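Local coordinates for putative N-acetylmuramoyl-L-alanine amidase (Enterococcus phage phiM1EF22, PDB 7D55), which probably binds the enterococcal cell wall, serving as the tetrameric cell-binding domain of a phage lysin, a putative N-acetylmuramoyl-L-alanine amidase, at residues A[17-22]-A[65-70]; A[5-10]-A[74-79]. All coordinates share one frame; numbering follows the deposited sequence.

Interaction 1 (A[17-22]-A[65-70])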
loop_
_atom_site.group_PDB
_atom_site.type_symbol
_atom_site.label_atom_id
_atom_site.label_comp_id
_atom_site.label_asym_id
_atom_site.label_seq_id
_atom_site.Cartn_x
_atom_site.Cartn_y
_atom_site.Cartn_z
ATOM N N GLU A 17 -9.237 22.909 -4.690
ATOM C CA GLU A 17 -10.603 23.426 -4.714
ATOM C C GLU A 17 -11.225 23.031 -6.042
ATOM O O GLU A 17 -10.515 22.873 -7.035
ATOM C CB GLU A 17 -10.625 24.964 -4.666
ATOM C CG GLU A 17 -9.735 25.597 -3.624
ATOM C CD GLU A 17 -9.933 27.093 -3.525
ATOM O OE1 GLU A 17 -10.104 27.737 -4.583
ATOM O OE2 GLU A 17 -9.900 27.625 -2.398
ATOM N N TRP A 18 -12.557 22.889 -6.068
ATOM C CA TRP A 18 -13.203 22.424 -7.295
ATOM C C TRP A 18 -13.008 23.406 -8.438
ATOM O O TRP A 18 -12.911 22.995 -9.601
ATOM C CB TRP A 18 -14.694 22.152 -7.071
ATOM C CG TRP A 18 -15.578 23.371 -7.154
ATOM C CD1 TRP A 18 -15.976 24.161 -6.118
ATOM C CD2 TRP A 18 -16.178 23.930 -8.338
ATOM N NE1 TRP A 18 -16.787 25.175 -6.579
ATOM C CE2 TRP A 18 -16.924 25.056 -7.936
ATOM C CE3 TRP A 18 -16.147 23.591 -9.697
ATOM C CZ2 TRP A 18 -17.634 25.847 -8.839
ATOM C CZ3 TRP A 18 -16.854 24.380 -10.595
ATOM C CH2 TRP A 18 -17.590 25.491 -10.159
ATOM N N ASN A 19 -12.933 24.696 -8.132
ATOM C CA ASN A 19 -12.830 25.743 -9.137
ATOM C C ASN A 19 -11.483 26.454 -9.083
ATOM O O ASN A 19 -11.391 27.663 -9.302
ATOM C CB ASN A 19 -13.976 26.739 -9.019
ATOM C CG ASN A 19 -14.275 27.418 -10.337
ATOM O OD1 ASN A 19 -13.786 26.990 -11.394
ATOM N ND2 ASN A 19 -15.062 28.483 -10.292
ATOM N N GLY A 20 -10.428 25.706 -8.787
ATOM C CA GLY A 20 -9.103 26.294 -8.771
ATOM C C GLY A 20 -8.759 26.935 -10.101
ATOM O O GLY A 20 -9.219 26.509 -11.159
ATOM N N ASP A 21 -7.933 27.976 -10.038
ATOM C CA ASP A 21 -7.548 28.717 -11.227
ATOM C C ASP A 21 -6.343 28.116 -11.933
ATOM O O ASP A 21 -5.969 28.603 -13.009
ATOM C CB ASP A 21 -7.225 30.164 -10.865
ATOM C CG ASP A 21 -6.016 30.273 -9.961
ATOM O OD1 ASP A 21 -5.984 29.597 -8.915
ATOM O OD2 ASP A 21 -5.084 31.024 -10.306
ATOM N N ALA A 22 -5.718 27.094 -11.350
ATOM C CA ALA A 22 -4.586 26.417 -11.959
ATOM C C ALA A 22 -4.781 24.915 -11.793
ATOM O O ALA A 22 -5.774 24.453 -11.216
ATOM C CB ALA A 22 -3.256 26.945 -11.393
ATOM N N TRP A 65 -10.539 14.040 -17.369
ATOM C CA TRP A 65 -10.980 14.456 -16.042
ATOM C C TRP A 65 -10.792 15.959 -15.936
ATOM O O TRP A 65 -9.664 16.446 -16.035
ATOM C CB TRP A 65 -10.141 13.778 -14.959
ATOM C CG TRP A 65 -10.337 12.306 -14.766
ATOM C CD1 TRP A 65 -11.080 11.447 -15.526
ATOM C CD2 TRP A 65 -9.767 11.525 -13.716
ATOM N NE1 TRP A 65 -11.000 10.166 -15.008
ATOM C CE2 TRP A 65 -10.199 10.192 -13.896
ATOM C CE3 TRP A 65 -8.925 11.823 -12.646
ATOM C CZ2 TRP A 65 -9.817 9.162 -13.033
ATOM C CZ3 TRP A 65 -8.550 10.807 -11.793
ATOM C CH2 TRP A 65 -8.992 9.489 -11.991
ATOM N N ASN A 66 -11.882 16.686 -15.710
ATOM C CA ASN A 66 -11.821 18.145 -15.661
ATOM C C ASN A 66 -13.025 18.638 -14.862
ATOM O O ASN A 66 -13.765 17.842 -14.278
ATOM C CB ASN A 66 -11.762 18.709 -17.082
ATOM C CG ASN A 66 -12.883 18.188 -17.943
ATOM O OD1 ASN A 66 -14.053 18.331 -17.596
ATOM N ND2 ASN A 66 -12.538 17.567 -19.066
ATOM N N LYS A 67 -13.236 19.954 -14.837
ATOM C CA LYS A 67 -14.322 20.483 -14.013
ATOM C C LYS A 67 -15.687 20.073 -14.528
ATOM O O LYS A 67 -16.657 20.071 -13.763
ATOM C CB LYS A 67 -14.223 22.000 -13.889
ATOM C CG LYS A 67 -12.933 22.461 -13.215
ATOM C CD LYS A 67 -12.854 23.971 -13.141
ATOM C CE LYS A 67 -11.540 24.394 -12.529
ATOM N NZ LYS A 67 -11.336 25.879 -12.729
ATOM N N ASN A 68 -15.775 19.711 -15.794
ATOM C CA ASN A 68 -17.025 19.251 -16.372
ATOM C C ASN A 68 -17.235 17.760 -16.153
ATOM O O ASN A 68 -18.368 17.281 -16.279
ATOM C CB ASN A 68 -17.019 19.591 -17.865
ATOM C CG ASN A 68 -18.383 19.539 -18.479
ATOM O OD1 ASN A 68 -18.586 18.853 -19.478
ATOM N ND2 ASN A 68 -19.337 20.260 -17.893
ATOM N N ALA A 69 -16.165 17.032 -15.826
ATOM C CA ALA A 69 -16.241 15.609 -15.482
ATOM C C ALA A 69 -15.208 15.353 -14.396
ATOM O O ALA A 69 -14.119 14.809 -14.650
ATOM C CB ALA A 69 -15.973 14.731 -16.708
ATOM N N PRO A 70 -15.493 15.780 -13.163
ATOM C CA PRO A 70 -14.470 15.794 -12.100
ATOM C C PRO A 70 -14.284 14.444 -11.414
ATOM O O PRO A 70 -14.502 14.287 -10.204
ATOM C CB PRO A 70 -14.999 16.878 -11.152
ATOM C CG PRO A 70 -16.496 16.840 -11.336
ATOM C CD PRO A 70 -16.716 16.520 -12.784
#

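Interaction 2 (A[5-10]-A[74-79])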
loop_
_atom_site.group_PDB
_atom_site.type_symbol
_atom_site.label_atom_id
_atom_site.label_comp_id
_atom_site.label_asym_id
_atom_site.label_seq_id
_atom_site.Cartn_x
_atom_site.Cartn_y
_atom_site.Cartn_z
ATOM N N TYR A 5 -2.793 11.975 -12.491
ATOM C CA TYR A 5 -3.911 12.732 -13.038
ATOM C C TYR A 5 -3.685 14.199 -12.722
ATOM O O TYR A 5 -2.790 14.558 -11.957
ATOM C CB TYR A 5 -5.266 12.244 -12.490
ATOM C CG TYR A 5 -5.451 12.446 -11.001
ATOM C CD1 TYR A 5 -4.956 11.524 -10.088
ATOM C CD2 TYR A 5 -6.139 13.557 -10.509
ATOM C CE1 TYR A 5 -5.133 11.702 -8.720
ATOM C CE2 TYR A 5 -6.330 13.740 -9.137
ATOM C CZ TYR A 5 -5.821 12.812 -8.254
ATOM O OH TYR A 5 -5.990 12.994 -6.897
ATOM N N GLU A 6 -4.511 15.050 -13.318
ATOM C CA GLU A 6 -4.460 16.476 -13.036
ATOM C C GLU A 6 -5.773 16.915 -12.408
ATOM O O GLU A 6 -6.833 16.377 -12.733
ATOM C CB GLU A 6 -4.220 17.260 -14.325
ATOM C CG GLU A 6 -2.817 17.066 -14.875
ATOM C CD GLU A 6 -2.633 17.686 -16.245
ATOM O OE1 GLU A 6 -2.303 16.958 -17.196
ATOM O OE2 GLU A 6 -2.816 18.901 -16.377
ATOM N N ARG A 7 -5.705 17.907 -11.519
ATOM C CA ARG A 7 -6.897 18.412 -10.851
ATOM C C ARG A 7 -6.667 19.865 -10.452
ATOM O O ARG A 7 -5.512 20.320 -10.371
ATOM C CB ARG A 7 -7.273 17.543 -9.637
ATOM C CG ARG A 7 -6.205 17.479 -8.562
ATOM C CD ARG A 7 -6.593 18.323 -7.357
ATOM N NE ARG A 7 -7.775 17.771 -6.701
ATOM C CZ ARG A 7 -8.916 18.425 -6.487
ATOM N NH1 ARG A 7 -9.053 19.697 -6.861
ATOM N NH2 ARG A 7 -9.923 17.797 -5.882
ATOM N N PRO A 8 -7.736 20.634 -10.229
ATOM C CA PRO A 8 -7.568 22.073 -9.973
ATOM C C PRO A 8 -6.964 22.385 -8.609
ATOM O O PRO A 8 -7.155 21.665 -7.621
ATOM C CB PRO A 8 -8.997 22.623 -10.073
ATOM C CG PRO A 8 -9.725 21.624 -10.907
ATOM C CD PRO A 8 -9.149 20.294 -10.498
ATOM N N ILE A 9 -6.271 23.523 -8.562
ATOM C CA ILE A 9 -5.634 24.022 -7.352
ATOM C C ILE A 9 -5.740 25.539 -7.363
ATOM O O ILE A 9 -5.737 26.172 -8.423
ATOM C CB ILE A 9 -4.158 23.540 -7.237
ATOM C CG1 ILE A 9 -3.541 23.959 -5.908
ATOM C CG2 ILE A 9 -3.311 24.078 -8.380
ATOM C CD1 ILE A 9 -2.221 23.271 -5.617
ATOM N N ASN A 10 -5.874 26.123 -6.180
ATOM C CA ASN A 10 -5.851 27.573 -6.049
ATOM C C ASN A 10 -4.394 28.024 -6.062
ATOM O O ASN A 10 -3.632 27.687 -5.151
ATOM C CB ASN A 10 -6.517 27.973 -4.735
ATOM C CG ASN A 10 -6.680 29.481 -4.586
ATOM O OD1 ASN A 10 -5.751 30.251 -4.835
ATOM N ND2 ASN A 10 -7.861 29.906 -4.156
ATOM N N ARG A 74 -14.116 11.651 -7.158
ATOM C CA ARG A 74 -14.451 10.291 -6.757
ATOM C C ARG A 74 -13.212 9.533 -6.303
ATOM O O ARG A 74 -13.248 8.828 -5.284
ATOM C CB ARG A 74 -15.109 9.556 -7.923
ATOM C CG ARG A 74 -16.318 10.275 -8.513
ATOM C CD ARG A 74 -17.411 10.469 -7.477
ATOM N NE ARG A 74 -18.579 11.133 -8.043
ATOM C CZ ARG A 74 -19.649 11.492 -7.341
ATOM N NH1 ARG A 74 -19.692 11.258 -6.032
ATOM N NH2 ARG A 74 -20.669 12.087 -7.940
ATOM N N LEU A 75 -12.110 9.665 -7.039
ATOM C CA LEU A 75 -10.892 8.962 -6.657
ATOM C C LEU A 75 -10.411 9.416 -5.286
ATOM O O LEU A 75 -10.032 8.589 -4.445
ATOM C CB LEU A 75 -9.801 9.196 -7.702
ATOM C CG LEU A 75 -8.453 8.565 -7.352
ATOM C CD1 LEU A 75 -8.653 7.070 -7.113
ATOM C CD2 LEU A 75 -7.466 8.828 -8.471
ATOM N N GLU A 76 -10.435 10.728 -5.039
ATOM C CA GLU A 76 -9.950 11.285 -3.782
ATOM C C GLU A 76 -10.859 10.983 -2.595
ATOM O O GLU A 76 -10.430 11.155 -1.450
ATOM C CB GLU A 76 -9.706 12.785 -3.943
ATOM C CG GLU A 76 -8.592 13.092 -4.934
ATOM C CD GLU A 76 -8.461 14.576 -5.265
ATOM O OE1 GLU A 76 -9.197 15.395 -4.674
ATOM O OE2 GLU A 76 -7.614 14.923 -6.121
ATOM N N THR A 77 -12.094 10.533 -2.832
ATOM C CA THR A 77 -12.920 10.042 -1.738
ATOM C C THR A 77 -12.519 8.635 -1.317
ATOM O O THR A 77 -12.632 8.287 -0.135
ATOM C CB THR A 77 -14.392 10.058 -2.154
ATOM O OG1 THR A 77 -14.735 11.375 -2.594
ATOM C CG2 THR A 77 -15.285 9.691 -0.989
ATOM N N VAL A 78 -12.066 7.815 -2.261
ATOM C CA VAL A 78 -11.700 6.444 -1.938
ATOM C C VAL A 78 -10.225 6.316 -1.572
ATOM O O VAL A 78 -9.853 5.385 -0.850
ATOM C CB VAL A 78 -12.102 5.476 -3.066
ATOM C CG1 VAL A 78 -13.607 5.516 -3.293
ATOM C CG2 VAL A 78 -11.377 5.811 -4.338
ATOM N N CYS A 79 -9.384 7.230 -2.064
ATOM C CA CYS A 79 -7.953 7.287 -1.755
ATOM C C CYS A 79 -7.690 8.723 -1.333
ATOM O O CYS A 79 -7.344 9.574 -2.165
ATOM C CB CYS A 79 -7.105 6.939 -2.972
ATOM S SG CYS A 79 -7.386 5.291 -3.583
#

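Interaction 1 (A[17-22]-A[65-70])
Lys67 starts with CG beside its backbone N and anti to the carbonyl carbon (chi1 -62°), then runs fully extended and carries NZ across to Asn19 and Gly20. Asn19 answers with CG anti to its own backbone N (chi1 -154°), which brings Asn19 OD1 close to the end of the Lys67 chain. The two side chains cross at about a right angle. Lys67 NZ donates to Gly20 O at 2.7 Å. Lys67 NZ also donates to Asn19 OD1 at 3.0 Å. In both bonds it sits tilted somewhat out of the carbonyl plane. The methylenes of Lys67 run past the peptide of Trp18, with Lys67 CE 3.5 Å from Trp18 O. Asn19 CB lies over the centre of one face of the Trp18 ring.

Each side of the contact is a type I beta turn, Glu17 to Gly20 and Asn66 to Ala69. Lys67 occupies the second position of its turn. An Asx turn supports that loop: Asn66 OD1 accepts from Asn68 N at 2.8 Å, in the carbonyl plane on a lone pair. Tyr72 of helix 71-78 also touches Lys67.

Both acceptors across this contact are neutral carbonyl oxygens, so the ammonium group is probably steadied by their dipoles. The link between the two loops is therefore polar and rests on one long side chain.

Interaction 2 (A[5-10]-A[74-79])
Strand 5-9 and helix 74-78 run nearly perpendicular, at 97°, with their axes 11.9 Å apart, so long side chains bridge the gap. Tyr5 and Arg7, two residues apart on the strand, both point toward the helix and converge on the carboxylate of Glu76. Each begins with CG between the backbone N and the carbonyl carbon (chi1 64° for Tyr5, 61° for Arg7). The chain of Arg7 then bends at chi2 and chi3, which brings the NE edge of its guanidinium to Glu76.

The resulting salt bridge is side-on and two-pronged. Arg7 NE donates to Glu76 OE2 at 2.9 Å and meets its syn lone pair in a nearly straight bond. Arg7 NH2 donates to Glu76 OE1 at 2.8 Å, also from the syn side but somewhat out of the carboxylate plane. The two flat groups are nearly coplanar. Tyr5 OH donates to the anti lone pair of Glu76 OE2 at 2.6 Å.

The strand belongs to the mixed sheet of the domain, and helix 71-78 packs across one of its faces. Cys33 of strand 33-36 touches Tyr5, Leu75 and Glu76. Leu75 adds the apolar part of the contact, with Leu75 CD2 lying 3.7 Å from Tyr5 CE1. It also packs on Ile48 of the second subunit, so this helix faces both its own sheet and a partner chain.

Glu76 OE1 has a further salt bridge to Lys86. Two positive groups thus share this buried carboxylate, which probably favours its ionised form. The remaining guanidinium nitrogen, Arg7 NH1, donates to Pro8 O at 2.8 Å and helps fix the rotation of the group.

Overall arrangement
From the N terminus, strand 3-9 supplies the first half of interaction 2. The chain then turns through the loop holding 17-22, the first half of interaction 1, and enters strand 22-28. After strand 33-36, helix 39-53 and strand 59-60, the loop at 65-70 closes interaction 1. Helix 71-78 follows and closes interaction 2 around it, so the loop closed by interaction 1 is nested inside the one closed by interaction 2. Their centres lie 9 Å apart. Strand pairing joins them directly, through Ala22 and Ile9 at a classic beta bulge, and Glu17 also reaches Asn10. Interaction 1 ties two loops together, whereas interaction 2 fastens the helix to the sheet.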